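Local coordinates for protein pentafunctional AROM polypeptide (Schizosaccharomyces pombe, PDB 5SWV) that probably catalyses steps of the shikimate pathway, its crystallised part pairing a type I 3-dehydroquinate dehydratase with a shikimate dehydrogenase, at residues 251-261 and 302-312; 352-363 and 502-511. All blocks are in the same frame, centred on the assembly; numbering follows the deposited sequence.

Interaction 1 of 2, residues 251-261 and 302-312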
loop_
_atom_site.group_PDB
_atom_site.type_symbol
_atom_site.label_atom_id
_atom_site.label_comp_id
_atom_site.label_asym_id
_atom_site.label_seq_id
_atom_site.Cartn_x
_atom_site.Cartn_y
_atom_site.Cartn_z
ATOM N N PRO A 251 22.573 -4.715 2.094
ATOM C CA PRO A 251 22.594 -3.870 0.900
ATOM C C PRO A 251 22.404 -4.637 -0.370
ATOM O O PRO A 251 22.971 -5.711 -0.530
ATOM C CB PRO A 251 24.005 -3.278 0.900
ATOM C CG PRO A 251 24.416 -3.287 2.316
ATOM C CD PRO A 251 23.765 -4.481 2.938
ATOM N N GLU A 252 21.690 -4.026 -1.303
ATOM C CA GLU A 252 21.245 -4.676 -2.520
ATOM C C GLU A 252 21.439 -3.704 -3.677
ATOM O O GLU A 252 21.293 -2.477 -3.515
ATOM C CB GLU A 252 19.793 -5.145 -2.396
ATOM C CG GLU A 252 19.644 -6.537 -1.775
ATOM C CD GLU A 252 18.229 -6.859 -1.280
ATOM O OE1 GLU A 252 17.257 -6.665 -2.027
ATOM O OE2 GLU A 252 18.083 -7.321 -0.124
ATOM N N LYS A 253 21.822 -4.263 -4.824
ATOM C CA LYS A 253 22.007 -3.490 -6.036
ATOM C C LYS A 253 20.787 -3.642 -6.945
ATOM O O LYS A 253 20.398 -4.753 -7.287
ATOM C CB LYS A 253 23.251 -3.956 -6.771
ATOM C CG LYS A 253 24.523 -3.829 -5.962
ATOM C CD LYS A 253 25.668 -3.302 -6.809
ATOM C CE LYS A 253 26.985 -3.286 -6.046
ATOM N NZ LYS A 253 27.614 -4.640 -6.083
ATOM N N PHE A 254 20.193 -2.509 -7.308
ATOM C CA PHE A 254 19.072 -2.437 -8.244
ATOM C C PHE A 254 19.520 -1.777 -9.546
ATOM O O PHE A 254 20.479 -1.015 -9.569
ATOM C CB PHE A 254 17.901 -1.670 -7.622
ATOM C CG PHE A 254 17.243 -2.407 -6.486
ATOM C CD1 PHE A 254 17.714 -2.275 -5.184
ATOM C CD2 PHE A 254 16.169 -3.260 -6.714
ATOM C CE1 PHE A 254 17.128 -2.987 -4.140
ATOM C CE2 PHE A 254 15.565 -3.951 -5.670
ATOM C CZ PHE A 254 16.044 -3.821 -4.387
ATOM N N PHE A 255 18.817 -2.095 -10.628
ATOM C CA PHE A 255 19.245 -1.716 -11.964
ATOM C C PHE A 255 18.085 -1.324 -12.883
ATOM O O PHE A 255 16.934 -1.557 -12.573
ATOM C CB PHE A 255 20.048 -2.868 -12.586
ATOM C CG PHE A 255 21.319 -3.187 -11.858
ATOM C CD1 PHE A 255 22.492 -2.502 -12.149
ATOM C CD2 PHE A 255 21.349 -4.159 -10.873
ATOM C CE1 PHE A 255 23.675 -2.783 -11.466
ATOM C CE2 PHE A 255 22.529 -4.449 -10.186
ATOM C CZ PHE A 255 23.691 -3.764 -10.488
ATOM N N LEU A 256 18.427 -0.686 -13.995
ATOM C CA LEU A 256 17.506 -0.427 -15.094
ATOM C C LEU A 256 18.146 -0.985 -16.360
ATOM O O LEU A 256 19.268 -0.627 -16.680
ATOM C CB LEU A 256 17.266 1.071 -15.261
ATOM C CG LEU A 256 16.364 1.513 -16.432
ATOM C CD1 LEU A 256 14.966 0.909 -16.327
ATOM C CD2 LEU A 256 16.277 3.034 -16.526
ATOM N N PHE A 257 17.446 -1.875 -17.060
ATOM C CA PHE A 257 17.908 -2.396 -18.328
ATOM C C PHE A 257 17.129 -1.739 -19.452
ATOM O O PHE A 257 15.934 -1.462 -19.305
ATOM C CB PHE A 257 17.679 -3.889 -18.393
ATOM C CG PHE A 257 18.290 -4.668 -17.260
ATOM C CD1 PHE A 257 19.568 -4.382 -16.785
ATOM C CD2 PHE A 257 17.600 -5.744 -16.699
ATOM C CE1 PHE A 257 20.123 -5.139 -15.760
ATOM C CE2 PHE A 257 18.154 -6.504 -15.684
ATOM C CZ PHE A 257 19.412 -6.198 -15.207
ATOM N N GLY A 258 17.796 -1.533 -20.585
ATOM C CA GLY A 258 17.184 -0.917 -21.769
ATOM C C GLY A 258 18.200 -0.110 -22.551
ATOM O O GLY A 258 19.391 -0.111 -22.216
ATOM N N LYS A 259 17.725 0.588 -23.582
ATOM C CA LYS A 259 18.583 1.376 -24.469
ATOM C C LYS A 259 17.745 2.262 -25.398
ATOM O O LYS A 259 16.918 1.747 -26.140
ATOM C CB LYS A 259 19.447 0.446 -25.321
ATOM C CG LYS A 259 20.612 1.132 -26.019
ATOM C CD LYS A 259 21.282 0.179 -27.007
ATOM C CE LYS A 259 22.277 0.872 -27.930
ATOM N NZ LYS A 259 23.571 1.074 -27.228
ATOM N N PRO A 260 17.943 3.593 -25.367
ATOM C CA PRO A 260 18.812 4.403 -24.494
ATOM C C PRO A 260 18.199 4.640 -23.103
ATOM O O PRO A 260 16.992 4.816 -22.984
ATOM C CB PRO A 260 18.940 5.724 -25.261
ATOM C CG PRO A 260 17.666 5.832 -26.039
ATOM C CD PRO A 260 17.246 4.425 -26.373
ATOM N N ILE A 261 19.034 4.628 -22.068
ATOM C CA ILE A 261 18.606 4.937 -20.694
ATOM C C ILE A 261 19.433 6.033 -20.008
ATOM O O ILE A 261 19.025 6.533 -18.971
ATOM C CB ILE A 261 18.521 3.659 -19.833
ATOM C CG1 ILE A 261 19.851 2.911 -19.800
ATOM C CG2 ILE A 261 17.448 2.729 -20.388
ATOM C CD1 ILE A 261 19.819 1.666 -18.948
ATOM N N ASP A 302 24.373 -10.076 -4.666
ATOM C CA ASP A 302 23.633 -8.980 -4.016
ATOM C C ASP A 302 22.561 -8.283 -4.902
ATOM O O ASP A 302 22.126 -7.169 -4.593
ATOM C CB ASP A 302 24.642 -7.953 -3.476
ATOM C CG ASP A 302 25.615 -7.435 -4.553
ATOM O OD1 ASP A 302 25.670 -8.005 -5.667
ATOM O OD2 ASP A 302 26.353 -6.459 -4.279
ATOM N N PHE A 303 22.143 -8.937 -5.990
ATOM C CA PHE A 303 21.129 -8.406 -6.907
ATOM C C PHE A 303 19.781 -8.416 -6.212
ATOM O O PHE A 303 19.336 -9.456 -5.729
ATOM C CB PHE A 303 21.067 -9.251 -8.183
ATOM C CG PHE A 303 19.932 -8.894 -9.110
ATOM C CD1 PHE A 303 20.013 -7.783 -9.945
ATOM C CD2 PHE A 303 18.783 -9.696 -9.180
ATOM C CE1 PHE A 303 18.963 -7.470 -10.812
ATOM C CE2 PHE A 303 17.734 -9.385 -10.044
ATOM C CZ PHE A 303 17.821 -8.270 -10.859
ATOM N N GLY A 304 19.145 -7.249 -6.155
ATOM C CA GLY A 304 17.851 -7.065 -5.462
ATOM C C GLY A 304 16.631 -6.940 -6.361
ATOM O O GLY A 304 15.512 -7.096 -5.892
ATOM N N GLY A 305 16.859 -6.635 -7.639
ATOM C CA GLY A 305 15.816 -6.511 -8.644
ATOM C C GLY A 305 16.235 -5.604 -9.793
ATOM O O GLY A 305 17.286 -4.984 -9.732
ATOM N N ALA A 306 15.417 -5.522 -10.842
ATOM C CA ALA A 306 15.654 -4.534 -11.896
ATOM C C ALA A 306 14.418 -4.183 -12.721
ATOM O O ALA A 306 13.559 -5.026 -12.962
ATOM C CB ALA A 306 16.780 -4.995 -12.810
ATOM N N ASN A 307 14.345 -2.919 -13.123
ATOM C CA ASN A 307 13.374 -2.459 -14.095
ATOM C C ASN A 307 13.875 -2.737 -15.518
ATOM O O ASN A 307 15.086 -2.797 -15.777
ATOM C CB ASN A 307 13.087 -0.957 -13.934
ATOM C CG ASN A 307 12.161 -0.647 -12.768
ATOM O OD1 ASN A 307 12.492 0.113 -11.868
ATOM N ND2 ASN A 307 10.981 -1.215 -12.802
ATOM N N VAL A 308 12.924 -2.909 -16.432
ATOM C CA VAL A 308 13.201 -3.139 -17.845
ATOM C C VAL A 308 12.359 -2.166 -18.648
ATOM O O VAL A 308 11.146 -2.065 -18.452
ATOM C CB VAL A 308 12.864 -4.582 -18.265
ATOM C CG1 VAL A 308 13.411 -4.881 -19.652
ATOM C CG2 VAL A 308 13.437 -5.577 -17.269
ATOM N N THR A 309 13.018 -1.432 -19.536
ATOM C CA THR A 309 12.328 -0.548 -20.475
ATOM C C THR A 309 12.665 -0.991 -21.901
ATOM O O THR A 309 13.225 -2.071 -22.110
ATOM C CB THR A 309 12.656 0.943 -20.188
ATOM O OG1 THR A 309 11.836 1.792 -20.989
ATOM C CG2 THR A 309 14.131 1.294 -20.447
ATOM N N ILE A 310 12.298 -0.167 -22.875
ATOM C CA ILE A 310 12.489 -0.471 -24.300
ATOM C C ILE A 310 13.974 -0.664 -24.580
ATOM O O ILE A 310 14.783 0.128 -24.080
ATOM C CB ILE A 310 11.941 0.693 -25.177
ATOM C CG1 ILE A 310 10.401 0.749 -25.109
ATOM C CG2 ILE A 310 12.382 0.575 -26.634
ATOM C CD1 ILE A 310 9.825 2.151 -25.258
ATOM N N PRO A 311 14.348 -1.670 -25.401
ATOM C CA PRO A 311 13.559 -2.601 -26.198
ATOM C C PRO A 311 13.548 -4.034 -25.643
ATOM O O PRO A 311 13.491 -4.990 -26.426
ATOM C CB PRO A 311 14.319 -2.570 -27.523
ATOM C CG PRO A 311 15.761 -2.559 -27.074
ATOM C CD PRO A 311 15.784 -1.840 -25.737
ATOM N N TYR A 312 13.575 -4.180 -24.317
ATOM C CA TYR A 312 13.817 -5.475 -23.688
ATOM C C TYR A 312 12.668 -6.042 -22.836
ATOM O O TYR A 312 12.822 -7.122 -22.252
ATOM C CB TYR A 312 15.083 -5.376 -22.841
ATOM C CG TYR A 312 16.376 -5.097 -23.591
ATOM C CD1 TYR A 312 16.596 -5.553 -24.908
ATOM C CD2 TYR A 312 17.417 -4.412 -22.961
ATOM C CE1 TYR A 312 17.797 -5.295 -25.574
ATOM C CE2 TYR A 312 18.620 -4.158 -23.615
ATOM C CZ TYR A 312 18.807 -4.606 -24.917
ATOM O OH TYR A 312 20.011 -4.374 -25.537
#
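Lys253 and Asp302 meet twice at the start of this parallel strand pair. Lys253 N donates to Asp302 O at 2.9 Å, and Lys253 NZ reaches Asp302 OD2, also at 2.9 Å, as a salt bridge on the syn side of the carboxylate. Lys253 O then accepts from Gly304 N. The next link, Phe255 N to Gly305 O, is weak at 3.4 Å. Beyond it the ladder is regular: Phe255 O takes Asn307 N, Phe257 N gives to Asn307 O at 2.8 Å, and Phe257 O takes Thr309 N. Past the strands, Lys259 N donates to Ile310 O, 3.0 Å away. The backbones of Phe254 and Leu256 bond to Thr282, Glu284 and Phe286, in and just after strand 282-285. The Asn307 amide is held by Tyr283 through OD1 and by Asn334 O through ND2. With CG of Leu256 opposite its own N (chi1 177°), CD1 comes to 3.6 Å from Asn307 CB. Gly304 CA lies over one face of the Phe254 ring. On the opposite side of the sheet, Ala306 CB packs 3.5 Å from Phe257 CE2, whose ring sits beside Val297 and Leu298. Strands 253-257 and 303-308 are neighbours in the mixed sheet of the shikimate dehydrogenase substrate-binding domain.

Interaction 2 of 2, residues 352-363 and 502-511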
loop_
_atom_site.group_PDB
_atom_site.type_symbol
_atom_site.label_atom_id
_atom_site.label_comp_id
_atom_site.label_asym_id
_atom_site.label_seq_id
_atom_site.Cartn_x
_atom_site.Cartn_y
_atom_site.Cartn_z
ATOM N N THR A 352 4.442 -3.314 -13.798
ATOM C CA THR A 352 3.762 -2.234 -13.086
ATOM C C THR A 352 3.295 -1.093 -13.977
ATOM O O THR A 352 2.773 -0.112 -13.462
ATOM C CB THR A 352 4.675 -1.617 -12.026
ATOM O OG1 THR A 352 5.863 -1.167 -12.661
ATOM C CG2 THR A 352 5.016 -2.616 -10.961
ATOM N N ASP A 353 3.450 -1.198 -15.296
ATOM C CA ASP A 353 3.013 -0.109 -16.185
ATOM C C ASP A 353 1.556 0.302 -15.917
ATOM O O ASP A 353 1.260 1.482 -15.751
ATOM C CB ASP A 353 3.238 -0.467 -17.665
ATOM C CG ASP A 353 4.741 -0.443 -18.074
ATOM O OD1 ASP A 353 5.567 0.244 -17.407
ATOM O OD2 ASP A 353 5.095 -1.113 -19.073
ATOM N N TRP A 354 0.664 -0.676 -15.810
ATOM C CA TRP A 354 -0.740 -0.398 -15.465
ATOM C C TRP A 354 -0.940 0.328 -14.124
ATOM O O TRP A 354 -1.884 1.105 -13.972
ATOM C CB TRP A 354 -1.579 -1.683 -15.491
ATOM C CG TRP A 354 -1.370 -2.607 -14.346
ATOM C CD1 TRP A 354 -0.361 -3.507 -14.193
ATOM C CD2 TRP A 354 -2.191 -2.723 -13.179
ATOM N NE1 TRP A 354 -0.500 -4.183 -13.001
ATOM C CE2 TRP A 354 -1.622 -3.730 -12.367
ATOM C CE3 TRP A 354 -3.361 -2.080 -12.749
ATOM C CZ2 TRP A 354 -2.182 -4.121 -11.156
ATOM C CZ3 TRP A 354 -3.924 -2.461 -11.541
ATOM C CH2 TRP A 354 -3.328 -3.474 -10.753
ATOM N N ARG A 355 -0.066 0.058 -13.157
ATOM C CA ARG A 355 -0.170 0.661 -11.838
ATOM C C ARG A 355 -0.023 2.180 -11.916
ATOM O O ARG A 355 -0.653 2.904 -11.145
ATOM C CB ARG A 355 0.878 0.073 -10.888
ATOM C CG ARG A 355 0.695 -1.418 -10.600
ATOM C CD ARG A 355 -0.524 -1.701 -9.724
ATOM N NE ARG A 355 -0.359 -0.923 -8.519
ATOM C CZ ARG A 355 0.438 -1.256 -7.515
ATOM N NH1 ARG A 355 1.096 -2.409 -7.498
ATOM N NH2 ARG A 355 0.561 -0.432 -6.497
ATOM N N GLY A 356 0.792 2.665 -12.850
ATOM C CA GLY A 356 0.893 4.089 -13.109
ATOM C C GLY A 356 -0.462 4.723 -13.381
ATOM O O GLY A 356 -0.722 5.860 -12.963
ATOM N N ILE A 357 -1.322 3.981 -14.078
ATOM C CA ILE A 357 -2.680 4.424 -14.378
ATOM C C ILE A 357 -3.582 4.200 -13.184
ATOM O O ILE A 357 -4.169 5.133 -12.672
ATOM C CB ILE A 357 -3.246 3.700 -15.614
ATOM C CG1 ILE A 357 -2.341 3.981 -16.832
ATOM C CG2 ILE A 357 -4.675 4.161 -15.900
ATOM C CD1 ILE A 357 -2.650 3.139 -18.046
ATOM N N TYR A 358 -3.663 2.962 -12.735
ATOM C CA TYR A 358 -4.517 2.602 -11.633
ATOM C C TYR A 358 -4.284 3.450 -10.395
ATOM O O TYR A 358 -5.215 4.054 -9.878
ATOM C CB TYR A 358 -4.331 1.124 -11.285
ATOM C CG TYR A 358 -5.249 0.674 -10.191
ATOM C CD1 TYR A 358 -4.867 0.778 -8.864
ATOM C CD2 TYR A 358 -6.524 0.187 -10.477
ATOM C CE1 TYR A 358 -5.722 0.392 -7.842
ATOM C CE2 TYR A 358 -7.386 -0.215 -9.470
ATOM C CZ TYR A 358 -6.983 -0.105 -8.152
ATOM O OH TYR A 358 -7.807 -0.475 -7.128
ATOM N N ASP A 359 -3.040 3.488 -9.921
ATOM C CA ASP A 359 -2.701 4.165 -8.660
ATOM C C ASP A 359 -2.901 5.682 -8.731
ATOM O O ASP A 359 -3.127 6.336 -7.698
ATOM C CB ASP A 359 -1.240 3.930 -8.252
ATOM C CG ASP A 359 -0.903 2.473 -7.935
ATOM O OD1 ASP A 359 -1.766 1.565 -7.981
ATOM O OD2 ASP A 359 0.282 2.239 -7.621
ATOM N N THR A 360 -2.765 6.252 -9.927
ATOM C CA THR A 360 -2.972 7.684 -10.112
ATOM C C THR A 360 -4.442 8.030 -9.855
ATOM O O THR A 360 -4.731 8.941 -9.094
ATOM C CB THR A 360 -2.525 8.130 -11.512
ATOM O OG1 THR A 360 -1.127 7.896 -11.644
ATOM C CG2 THR A 360 -2.796 9.596 -11.738
ATOM N N PHE A 361 -5.353 7.281 -10.476
ATOM C CA PHE A 361 -6.786 7.419 -10.230
ATOM C C PHE A 361 -7.135 7.130 -8.778
ATOM O O PHE A 361 -7.845 7.906 -8.142
ATOM C CB PHE A 361 -7.602 6.506 -11.165
ATOM C CG PHE A 361 -7.778 7.066 -12.553
ATOM C CD1 PHE A 361 -8.685 8.089 -12.796
ATOM C CD2 PHE A 361 -7.047 6.570 -13.621
ATOM C CE1 PHE A 361 -8.842 8.616 -14.066
ATOM C CE2 PHE A 361 -7.211 7.090 -14.902
ATOM C CZ PHE A 361 -8.103 8.118 -15.119
ATOM N N ALA A 362 -6.614 6.030 -8.247
ATOM C CA ALA A 362 -6.880 5.662 -6.851
ATOM C C ALA A 362 -6.649 6.836 -5.888
ATOM O O ALA A 362 -7.476 7.076 -5.010
ATOM C CB ALA A 362 -6.042 4.461 -6.441
ATOM N N ASN A 363 -5.557 7.578 -6.095
ATOM C CA ASN A 363 -5.213 8.739 -5.262
ATOM C C ASN A 363 -5.907 10.039 -5.643
ATOM O O ASN A 363 -6.186 10.860 -4.769
ATOM C CB ASN A 363 -3.686 8.964 -5.227
ATOM C CG ASN A 363 -2.978 7.978 -4.310
ATOM O OD1 ASN A 363 -2.708 8.280 -3.135
ATOM N ND2 ASN A 363 -2.711 6.775 -4.825
ATOM N N GLU A 502 3.493 11.922 -13.373
ATOM C CA GLU A 502 2.912 11.328 -12.187
ATOM C C GLU A 502 2.783 9.811 -12.336
ATOM O O GLU A 502 3.189 9.072 -11.450
ATOM C CB GLU A 502 1.563 11.949 -11.844
ATOM C CG GLU A 502 0.806 11.133 -10.808
ATOM C CD GLU A 502 -0.283 11.889 -10.119
ATOM O OE1 GLU A 502 -0.583 13.022 -10.538
ATOM O OE2 GLU A 502 -0.837 11.322 -9.156
ATOM N N ALA A 503 2.223 9.357 -13.447
ATOM C CA ALA A 503 2.073 7.922 -13.667
ATOM C C ALA A 503 3.395 7.188 -13.694
ATOM O O ALA A 503 3.510 6.133 -13.092
ATOM C CB ALA A 503 1.316 7.646 -14.951
ATOM N N LEU A 504 4.378 7.747 -14.394
ATOM C CA LEU A 504 5.741 7.180 -14.429
ATOM C C LEU A 504 6.319 7.025 -13.021
ATOM O O LEU A 504 6.936 6.005 -12.704
ATOM C CB LEU A 504 6.700 8.050 -15.257
ATOM C CG LEU A 504 8.033 7.389 -15.708
ATOM C CD1 LEU A 504 8.421 8.005 -17.050
ATOM C CD2 LEU A 504 9.244 7.433 -14.733
ATOM N N VAL A 505 6.117 8.037 -12.188
ATOM C CA VAL A 505 6.607 7.988 -10.825
ATOM C C VAL A 505 5.936 6.887 -10.028
ATOM O O VAL A 505 6.613 6.172 -9.291
ATOM C CB VAL A 505 6.452 9.345 -10.122
ATOM C CG1 VAL A 505 6.627 9.221 -8.608
ATOM C CG2 VAL A 505 7.469 10.319 -10.691
ATOM N N ARG A 506 4.625 6.742 -10.181
ATOM C CA ARG A 506 3.893 5.698 -9.471
ATOM C C ARG A 506 4.191 4.267 -9.964
ATOM O O ARG A 506 4.042 3.331 -9.183
ATOM C CB ARG A 506 2.395 6.001 -9.467
ATOM C CG ARG A 506 2.039 7.306 -8.753
ATOM C CD ARG A 506 0.546 7.426 -8.452
ATOM N NE ARG A 506 0.107 8.757 -7.988
ATOM C CZ ARG A 506 0.129 9.201 -6.722
ATOM N NH1 ARG A 506 0.599 8.470 -5.719
ATOM N NH2 ARG A 506 -0.326 10.413 -6.457
ATOM N N GLN A 507 4.615 4.100 -11.227
ATOM C CA GLN A 507 5.111 2.790 -11.734
ATOM C C GLN A 507 6.333 2.342 -10.990
ATOM O O GLN A 507 6.415 1.190 -10.559
ATOM C CB GLN A 507 5.522 2.835 -13.202
ATOM C CG GLN A 507 4.364 2.927 -14.162
ATOM C CD GLN A 507 4.812 3.269 -15.570
ATOM O OE1 GLN A 507 6.016 3.193 -15.882
ATOM N NE2 GLN A 507 3.844 3.652 -16.434
ATOM N N GLY A 508 7.292 3.263 -10.898
ATOM C CA GLY A 508 8.505 3.067 -10.124
ATOM C C GLY A 508 8.220 2.757 -8.670
ATOM O O GLY A 508 8.841 1.866 -8.114
ATOM N N LEU A 509 7.277 3.471 -8.058
ATOM C CA LEU A 509 6.951 3.253 -6.642
ATOM C C LEU A 509 6.333 1.875 -6.397
ATOM O O LEU A 509 6.659 1.208 -5.426
ATOM C CB LEU A 509 6.053 4.373 -6.097
ATOM C CG LEU A 509 6.729 5.751 -6.001
ATOM C CD1 LEU A 509 5.712 6.854 -5.731
ATOM C CD2 LEU A 509 7.800 5.771 -4.932
ATOM N N ALA A 510 5.467 1.445 -7.298
ATOM C CA ALA A 510 4.948 0.080 -7.276
ATOM C C ALA A 510 6.060 -0.976 -7.378
ATOM O O ALA A 510 6.031 -1.988 -6.679
ATOM C CB ALA A 510 3.954 -0.105 -8.412
ATOM N N SER A 511 7.035 -0.738 -8.249
ATOM C CA SER A 511 8.162 -1.651 -8.382
ATOM C C SER A 511 8.943 -1.696 -7.083
ATOM O O SER A 511 9.298 -2.777 -6.598
ATOM C CB SER A 511 9.066 -1.232 -9.531
ATOM O OG SER A 511 8.376 -1.296 -10.765
HETATM O O HOH W 1 3.263 -2.375 -5.705
HETATM O O HOH W 2 2.589 3.750 -6.815
HETATM O O HOH W 3 -3.233 11.274 -7.998
HETATM O O HOH W 4 -0.071 9.636 -3.211
#
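Glu502 and Arg506 lie against Thr360 where two helices of the shikimate dehydrogenase part cross at 110°, with Arg506 set as a knob into a hole. The axes approach to 7.3 Å. Glu502 OE2 is 3.7 Å from Thr360 CG2 and accepts both NE and NH2 of Arg506. A water also links this oxygen to Thr360 O. The CA atoms of Ala503 and Gly356 are 4.0 Å apart, the nearest pair across the crossing. A side chain at Gly356 would run into Ala503 O and Gln507 CG. Arg506 runs extended from CG to NE between Gly356, Asp359, Thr360 and Asn363. Its CD touches Thr360 OG1, and its guanidinium stacks on the Asn363 amide, the planes 9° apart. That amide is held by ND2 donating to Asp359 O. A water joins Asn363 OD1 to Arg506 NH1, and Phe522 adds a cation-pi contact. Another water donates to both Asp359 OD2 and Arg506 O. Gln507 lies along the first turn of the other helix, its CG 3.5 Å from Thr352 O. Ala510 CB sits over one face of the Arg355 guanidinium and also meets Thr352 CG2. Arg355 is bent at chi2 (-71°) and chi3, which folds it back to grip Asp359 side-on, one nitrogen to each carboxylate oxygen. A water bridges Arg355 NH1 to Ala510 O. Ser511 OG bonds to Thr335 OG1 on strand 335-340 of the substrate-binding sheet. Thr352 OG1 lies 3.2 Å from both Ser511 OG and Gln507 O.

How the interactions relate
Interaction 1 is the more buried contact, within the sheet of the substrate-binding domain. Interaction 2 is partly buried and joins helices 353-364 and 500-516. The two share no helix or strand, and their centres are about 18 Å apart. They still touch, through a weak hydrogen bond from Asn307 ND2 to Ser511 OG. Asn334 serves both, its O toward interaction 1 and its OD1 taking Thr352 N. The chemistry differs with place. Interaction 1 rests on a backbone ladder with aromatic packing, and its salt bridge sits at the partly exposed strand start. In interaction 2 the salt bridges lie within each helix, while waters and side-chain packing span the crossing.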